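Local coordinates for DUF5624 domain-containing protein (Legionella pneumophila subsp. pneumophila, PDB 4JX2), which is of unknown function but is probably secreted, and joins many alpha helices to a small mixed beta sheet in an unusual combination, at residues A[352-355]-A[356-359]; A[380-383]-A[384-388]. One frame throughout, in Å; residues are numbered along the deposited sequence.

Contact 1 (A[352-355]-A[356-359])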
ATOM      1  N   PRO A 352       0.825   7.044 -15.732  1.00 30.88           N
ATOM      2  CA  PRO A 352       0.341   7.689 -16.955  1.00 29.36           C
ATOM      3  C   PRO A 352      -1.184   7.608 -17.096  1.00 32.31           C
ATOM      4  O   PRO A 352      -1.867   6.750 -16.485  1.00 32.94           O
ATOM      5  CB  PRO A 352       1.031   6.911 -18.059  1.00 31.78           C
ATOM      6  CG  PRO A 352       1.399   5.591 -17.459  1.00 36.43           C
ATOM      7  CD  PRO A 352       1.484   5.742 -15.998  1.00 31.79           C
ATOM      8  N   ALA A 353      -1.722   8.509 -17.912  1.00 27.35           N
ATOM      9  CA  ALA A 353      -3.132   8.489 -18.249  1.00 26.45           C
ATOM     10  C   ALA A 353      -3.443   7.187 -19.050  1.00 33.15           C
ATOM     11  O   ALA A 353      -2.658   6.754 -19.907  1.00 31.83           O
ATOM     12  CB  ALA A 353      -3.487   9.713 -19.054  1.00 26.87           C
ATOM     13  N   ILE A 354      -4.525   6.509 -18.676  1.00 30.50           N
ATOM     14  CA  ILE A 354      -4.944   5.272 -19.333  1.00 29.21           C
ATOM     15  C   ILE A 354      -6.448   5.359 -19.615  1.00 35.95           C
ATOM     16  O   ILE A 354      -7.125   6.167 -18.955  1.00 36.08           O
ATOM     17  CB  ILE A 354      -4.572   4.042 -18.457  1.00 31.06           C
ATOM     18  CG1 ILE A 354      -5.183   4.105 -17.024  1.00 29.40           C
ATOM     19  CG2 ILE A 354      -3.049   3.836 -18.422  1.00 32.08           C
ATOM     20  CD1 ILE A 354      -5.210   2.748 -16.285  1.00 19.43           C
ATOM     21  N   PRO A 355      -7.012   4.561 -20.566  1.00 32.59           N
ATOM     22  CA  PRO A 355      -8.465   4.611 -20.802  1.00 32.04           C
ATOM     23  C   PRO A 355      -9.275   4.519 -19.498  1.00 33.58           C
ATOM     24  O   PRO A 355      -8.905   3.754 -18.601  1.00 31.78           O
ATOM     25  CB  PRO A 355      -8.693   3.392 -21.701  1.00 34.11           C
ATOM     26  CG  PRO A 355      -7.456   3.295 -22.477  1.00 38.84           C
ATOM     27  CD  PRO A 355      -6.379   3.577 -21.467  1.00 34.18           C
ATOM     28  N   GLY A 356     -10.326   5.346 -19.385  1.00 29.84           N
ATOM     29  CA  GLY A 356     -11.158   5.421 -18.184  1.00 29.00           C
ATOM     30  C   GLY A 356     -10.816   6.584 -17.272  1.00 33.76           C
ATOM     31  O   GLY A 356     -11.522   6.831 -16.293  1.00 34.38           O
ATOM     32  N   ASP A 357      -9.713   7.294 -17.554  1.00 30.24           N
ATOM     33  CA  ASP A 357      -9.373   8.507 -16.834  1.00 30.83           C
ATOM     34  C   ASP A 357     -10.100   9.653 -17.501  1.00 39.60           C
ATOM     35  O   ASP A 357     -10.337   9.591 -18.718  1.00 41.65           O
ATOM     36  CB  ASP A 357      -7.866   8.772 -16.883  1.00 32.66           C
ATOM     37  CG  ASP A 357      -6.966   7.873 -16.064  1.00 35.63           C
ATOM     38  OD1 ASP A 357      -7.487   7.157 -15.172  1.00 32.59           O
ATOM     39  OD2 ASP A 357      -5.732   7.914 -16.290  1.00 37.43           O
ATOM     40  N   TYR A 358     -10.423  10.714 -16.751  1.00 37.63           N
ATOM     41  CA  TYR A 358     -11.054  11.894 -17.343  1.00 38.57           C
ATOM     42  C   TYR A 358     -10.085  12.570 -18.310  1.00 49.13           C
ATOM     43  O   TYR A 358     -10.451  12.849 -19.450  1.00 49.51           O
ATOM     44  CB  TYR A 358     -11.529  12.891 -16.269  1.00 37.86           C
ATOM     45  CG  TYR A 358     -12.417  13.966 -16.851  1.00 38.53           C
ATOM     46  CD1 TYR A 358     -13.650  13.649 -17.410  1.00 40.29           C
ATOM     47  CD2 TYR A 358     -12.009  15.301 -16.882  1.00 39.47           C
ATOM     48  CE1 TYR A 358     -14.456  14.627 -17.987  1.00 43.10           C
ATOM     49  CE2 TYR A 358     -12.831  16.298 -17.416  1.00 40.78           C
ATOM     50  CZ  TYR A 358     -14.057  15.954 -17.969  1.00 49.38           C
ATOM     51  OH  TYR A 358     -14.886  16.905 -18.531  1.00 52.25           O
ATOM     52  N   THR A 359      -8.828  12.767 -17.863  1.00 50.81           N
ATOM     53  CA  THR A 359      -7.748  13.410 -18.632  1.00 53.47           C
ATOM     54  C   THR A 359      -7.335  12.637 -19.896  1.00 59.74           C
ATOM     55  O   THR A 359      -6.675  13.223 -20.754  1.00 62.19           O
ATOM     56  CB  THR A 359      -6.496  13.613 -17.752  1.00 67.47           C
ATOM     57  OG1 THR A 359      -6.102  12.377 -17.143  1.00 66.26           O
ATOM     58  CG2 THR A 359      -6.698  14.686 -16.691  1.00 69.29           C
TER

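Contact 2 (A[380-383]-A[384-388]). With SO4 (sulfate ion), chain F.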
ATOM      1  N   PRO A 380      -4.765  -6.859  -8.792  1.00 33.53           N
ATOM      2  CA  PRO A 380      -5.059  -6.868  -7.343  1.00 32.63           C
ATOM      3  C   PRO A 380      -5.034  -5.478  -6.691  1.00 36.96           C
ATOM      4  O   PRO A 380      -5.712  -5.272  -5.686  1.00 37.98           O
ATOM      5  CB  PRO A 380      -3.938  -7.740  -6.771  1.00 34.98           C
ATOM      6  CG  PRO A 380      -2.821  -7.664  -7.761  1.00 39.59           C
ATOM      7  CD  PRO A 380      -3.527  -7.616  -9.081  1.00 35.40           C
ATOM      8  N   THR A 381      -4.261  -4.537  -7.260  1.00 32.15           N
ATOM      9  CA  THR A 381      -4.124  -3.147  -6.803  1.00 31.18           C
ATOM     10  C   THR A 381      -5.389  -2.320  -7.054  1.00 33.78           C
ATOM     11  O   THR A 381      -5.573  -1.289  -6.422  1.00 34.42           O
ATOM     12  CB  THR A 381      -2.929  -2.478  -7.519  1.00 31.81           C
ATOM     13  OG1 THR A 381      -3.146  -2.455  -8.943  1.00 27.92           O
ATOM     14  CG2 THR A 381      -1.617  -3.152  -7.194  1.00 24.86           C
ATOM     15  N   GLU A 382      -6.236  -2.757  -7.979  1.00 30.57           N
ATOM     16  CA  GLU A 382      -7.449  -2.043  -8.405  1.00 30.64           C
ATOM     17  C   GLU A 382      -8.733  -2.532  -7.765  1.00 36.14           C
ATOM     18  O   GLU A 382      -8.872  -3.703  -7.392  1.00 36.13           O
ATOM     19  CB  GLU A 382      -7.624  -2.183  -9.927  1.00 31.89           C
ATOM     20  CG  GLU A 382      -6.428  -1.763 -10.765  1.00 35.84           C
ATOM     21  CD  GLU A 382      -5.859  -0.406 -10.423  1.00 46.11           C
ATOM     22  OE1 GLU A 382      -6.598   0.602 -10.519  1.00 34.48           O
ATOM     23  OE2 GLU A 382      -4.671  -0.357 -10.033  1.00 41.86           O
HETATM   24  N   MSE A 383      -9.681  -1.611  -7.660  1.00 34.21           N
HETATM   25  CA  MSE A 383     -11.054  -1.846  -7.184  1.00 33.96           C
HETATM   26  C   MSE A 383     -11.913  -1.745  -8.405  1.00 37.72           C
HETATM   27  O   MSE A 383     -11.561  -0.952  -9.292  1.00 37.66           O
HETATM   28  CB  MSE A 383     -11.493  -0.792  -6.132  1.00 36.06           C
HETATM   29  CG  MSE A 383     -10.361  -0.068  -5.443  1.00 43.73           C
HETATM   30 SE   MSE A 383     -10.989   1.120  -4.061  0.75 53.89          SE
HETATM   31  CE  MSE A 383     -10.894   2.783  -5.015  1.00 50.55           C
ATOM     32  N   LEU A 384     -13.050  -2.459  -8.476  1.00 34.13           N
ATOM     33  CA  LEU A 384     -13.926  -2.318  -9.665  1.00 33.85           C
ATOM     34  C   LEU A 384     -14.439  -0.865  -9.830  1.00 36.20           C
ATOM     35  O   LEU A 384     -14.612  -0.435 -10.963  1.00 35.64           O
ATOM     36  CB  LEU A 384     -15.111  -3.306  -9.678  1.00 33.83           C
ATOM     37  CG  LEU A 384     -14.801  -4.740 -10.100  1.00 39.01           C
ATOM     38  CD1 LEU A 384     -16.072  -5.566 -10.143  1.00 39.81           C
ATOM     39  CD2 LEU A 384     -14.060  -4.809 -11.452  1.00 41.89           C
ATOM     40  N   SER A 385     -14.576  -0.098  -8.719  1.00 31.35           N
ATOM     41  CA  SER A 385     -15.024   1.293  -8.766  1.00 31.99           C
ATOM     42  C   SER A 385     -14.027   2.218  -9.517  1.00 38.48           C
ATOM     43  O   SER A 385     -14.451   3.283  -9.982  1.00 39.49           O
ATOM     44  CB  SER A 385     -15.321   1.827  -7.368  1.00 34.38           C
ATOM     45  OG  SER A 385     -14.223   1.702  -6.485  1.00 42.09           O
ATOM     46  N   ASN A 386     -12.736   1.785  -9.705  1.00 34.31           N
ATOM     47  CA  ASN A 386     -11.729   2.538 -10.480  1.00 33.02           C
ATOM     48  C   ASN A 386     -12.075   2.546 -11.977  1.00 36.87           C
ATOM     49  O   ASN A 386     -11.512   3.352 -12.722  1.00 36.74           O
ATOM     50  CB  ASN A 386     -10.327   1.964 -10.294  1.00 32.12           C
ATOM     51  CG  ASN A 386      -9.699   2.184  -8.945  1.00 46.55           C
ATOM     52  OD1 ASN A 386     -10.120   3.028  -8.163  1.00 39.75           O
ATOM     53  ND2 ASN A 386      -8.620   1.469  -8.679  1.00 37.50           N
ATOM     54  N   THR A 387     -12.994   1.644 -12.424  1.00 32.57           N
ATOM     55  CA  THR A 387     -13.440   1.569 -13.821  1.00 32.52           C
ATOM     56  C   THR A 387     -14.029   2.909 -14.273  1.00 38.02           C
ATOM     57  O   THR A 387     -13.871   3.285 -15.441  1.00 39.17           O
ATOM     58  CB  THR A 387     -14.505   0.459 -13.990  1.00 31.82           C
ATOM     59  OG1 THR A 387     -13.977  -0.784 -13.561  1.00 27.92           O
ATOM     60  CG2 THR A 387     -15.030   0.343 -15.405  1.00 27.87           C
ATOM     61  N   VAL A 388     -14.755   3.597 -13.354  1.00 32.48           N
ATOM     62  CA  VAL A 388     -15.466   4.832 -13.672  1.00 31.22           C
ATOM     63  C   VAL A 388     -15.144   5.989 -12.700  1.00 34.64           C
ATOM     64  O   VAL A 388     -15.384   7.146 -13.056  1.00 34.09           O
ATOM     65  CB  VAL A 388     -16.999   4.578 -13.732  1.00 34.11           C
ATOM     66  CG1 VAL A 388     -17.366   3.526 -14.786  1.00 33.03           C
ATOM     67  CG2 VAL A 388     -17.589   4.230 -12.359  1.00 33.55           C
TER
HETATM   68  S   SO4 F 504     -14.250  -5.086  -5.922  1.00 63.63           S
HETATM   69  O1  SO4 F 504     -14.151  -5.724  -7.227  1.00 61.22           O
HETATM   70  O2  SO4 F 504     -14.145  -6.124  -4.874  1.00 68.08           O
HETATM   71  O3  SO4 F 504     -13.165  -4.117  -5.783  1.00 65.28           O
HETATM   72  O4  SO4 F 504     -15.535  -4.394  -5.780  1.00 64.13           O

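Contact 1 (A[352-355]-A[356-359])
A353 meets D357 across the bend of the chain: OD2 of the carboxylate lies over the backbone of A353, 3.3 Å from its CA. The methyl CB of A353 rests more loosely on the same oxygen. The next residue, I354, makes both cross-bonds. Its backbone N donates to D357 OD2 over 3.0 Å, nearly straight at 164°, yet the oxygen is approached from above, 56° out of the carboxylate plane. The I354 carbonyl works the other way: D357 N reaches its O at 3.2 Å, in the carbonyl plane. D357 CG stands beside its own backbone N, anti to the carbonyl carbon (chi1 -72°), which swings the carboxylate back over the I354 amide. Salt bridges to R351 through OD2 and to R372 through OD1 also hold this largely buried carboxylate, and the positive charges probably favour its ionised form. P355 follows, its CB still touching G356 N, and its side chain packs on D368 and M371 of helix 366-378 and on I346 of the second subunit, while its O accepts from R372. G356 has a positive phi that suits a residue without a side chain. Proline followed by glycine at the two central positions, closed by the bond between D357 N and I354 O, makes this a classic type II beta turn.

Contact 2 (A[380-383]-A[384-388])
E382 and N386 are joined by a bond that meets the carboxylate from above and not at its rim. N386 ND2 donates to E382 OE1 over 2.9 Å, but approaches 51° out of the carboxylate plane and bent, the N-H...O angle being 134°, and the acceptor is in turn tilted from the plane of the amide. The two flat groups stand 50° apart, and the side chains cross at about a right angle. E382 can present OE1 this way because its chain is bent at chi2; its other oxygen, OE2, is met on the anti side by T381 OG1 at 2.8 Å. S276 backs the pair from a neighbouring loop, its OG bonding E382 OE2 and its O accepting from N386 ND2, so both of these mostly buried polar ends have a second partner. M383 to N386 form a type I beta turn that leads into helix 386-398, with N386 N bonded to M383 O at 3.0 Å. The side chain of selenomethionine M383, first residue of the turn, passes obliquely across N386: its CB lies 3.7 Å from S385 OG and its terminal CE lies against N386 OD1. S385 OG itself is bonded to W278 NE1, while M383 packs on A264, A270 and W278. One residue on, L384 O accepts twice from T387, from the backbone N at 3.0 Å and from the hydroxyl OG1 at 2.7 Å, the latter on a lone pair in the carbonyl plane. The backbone N of L384 instead faces a sulfate ion, probably from the crystallisation liquor, and donates to its O3 over 3.2 Å; N267 of the same chain and R332 of the second subunit also bond the ion, which thus sits between the two chains.

In the fold
Contact 1 closes well before contact 2 opens along the chain, yet their centres are only about 13 Å apart and their nearest atoms about 4 Å, without touching. Helix 366-378 runs between them in sequence and serves both: R372 grips the turn of contact 1, while F375 and L377 pack on the residues of contact 2. Helix 386-398, which begins at contact 2, also supplies F390 and W391 to D357 and Y358 of contact 1. Both contacts border the second subunit, contact 1 by packing of its prolines and I354, contact 2 through P380 and the sulfate. The sulfate, probably from the crystallisation liquor, lies at contact 2 and marks no known site.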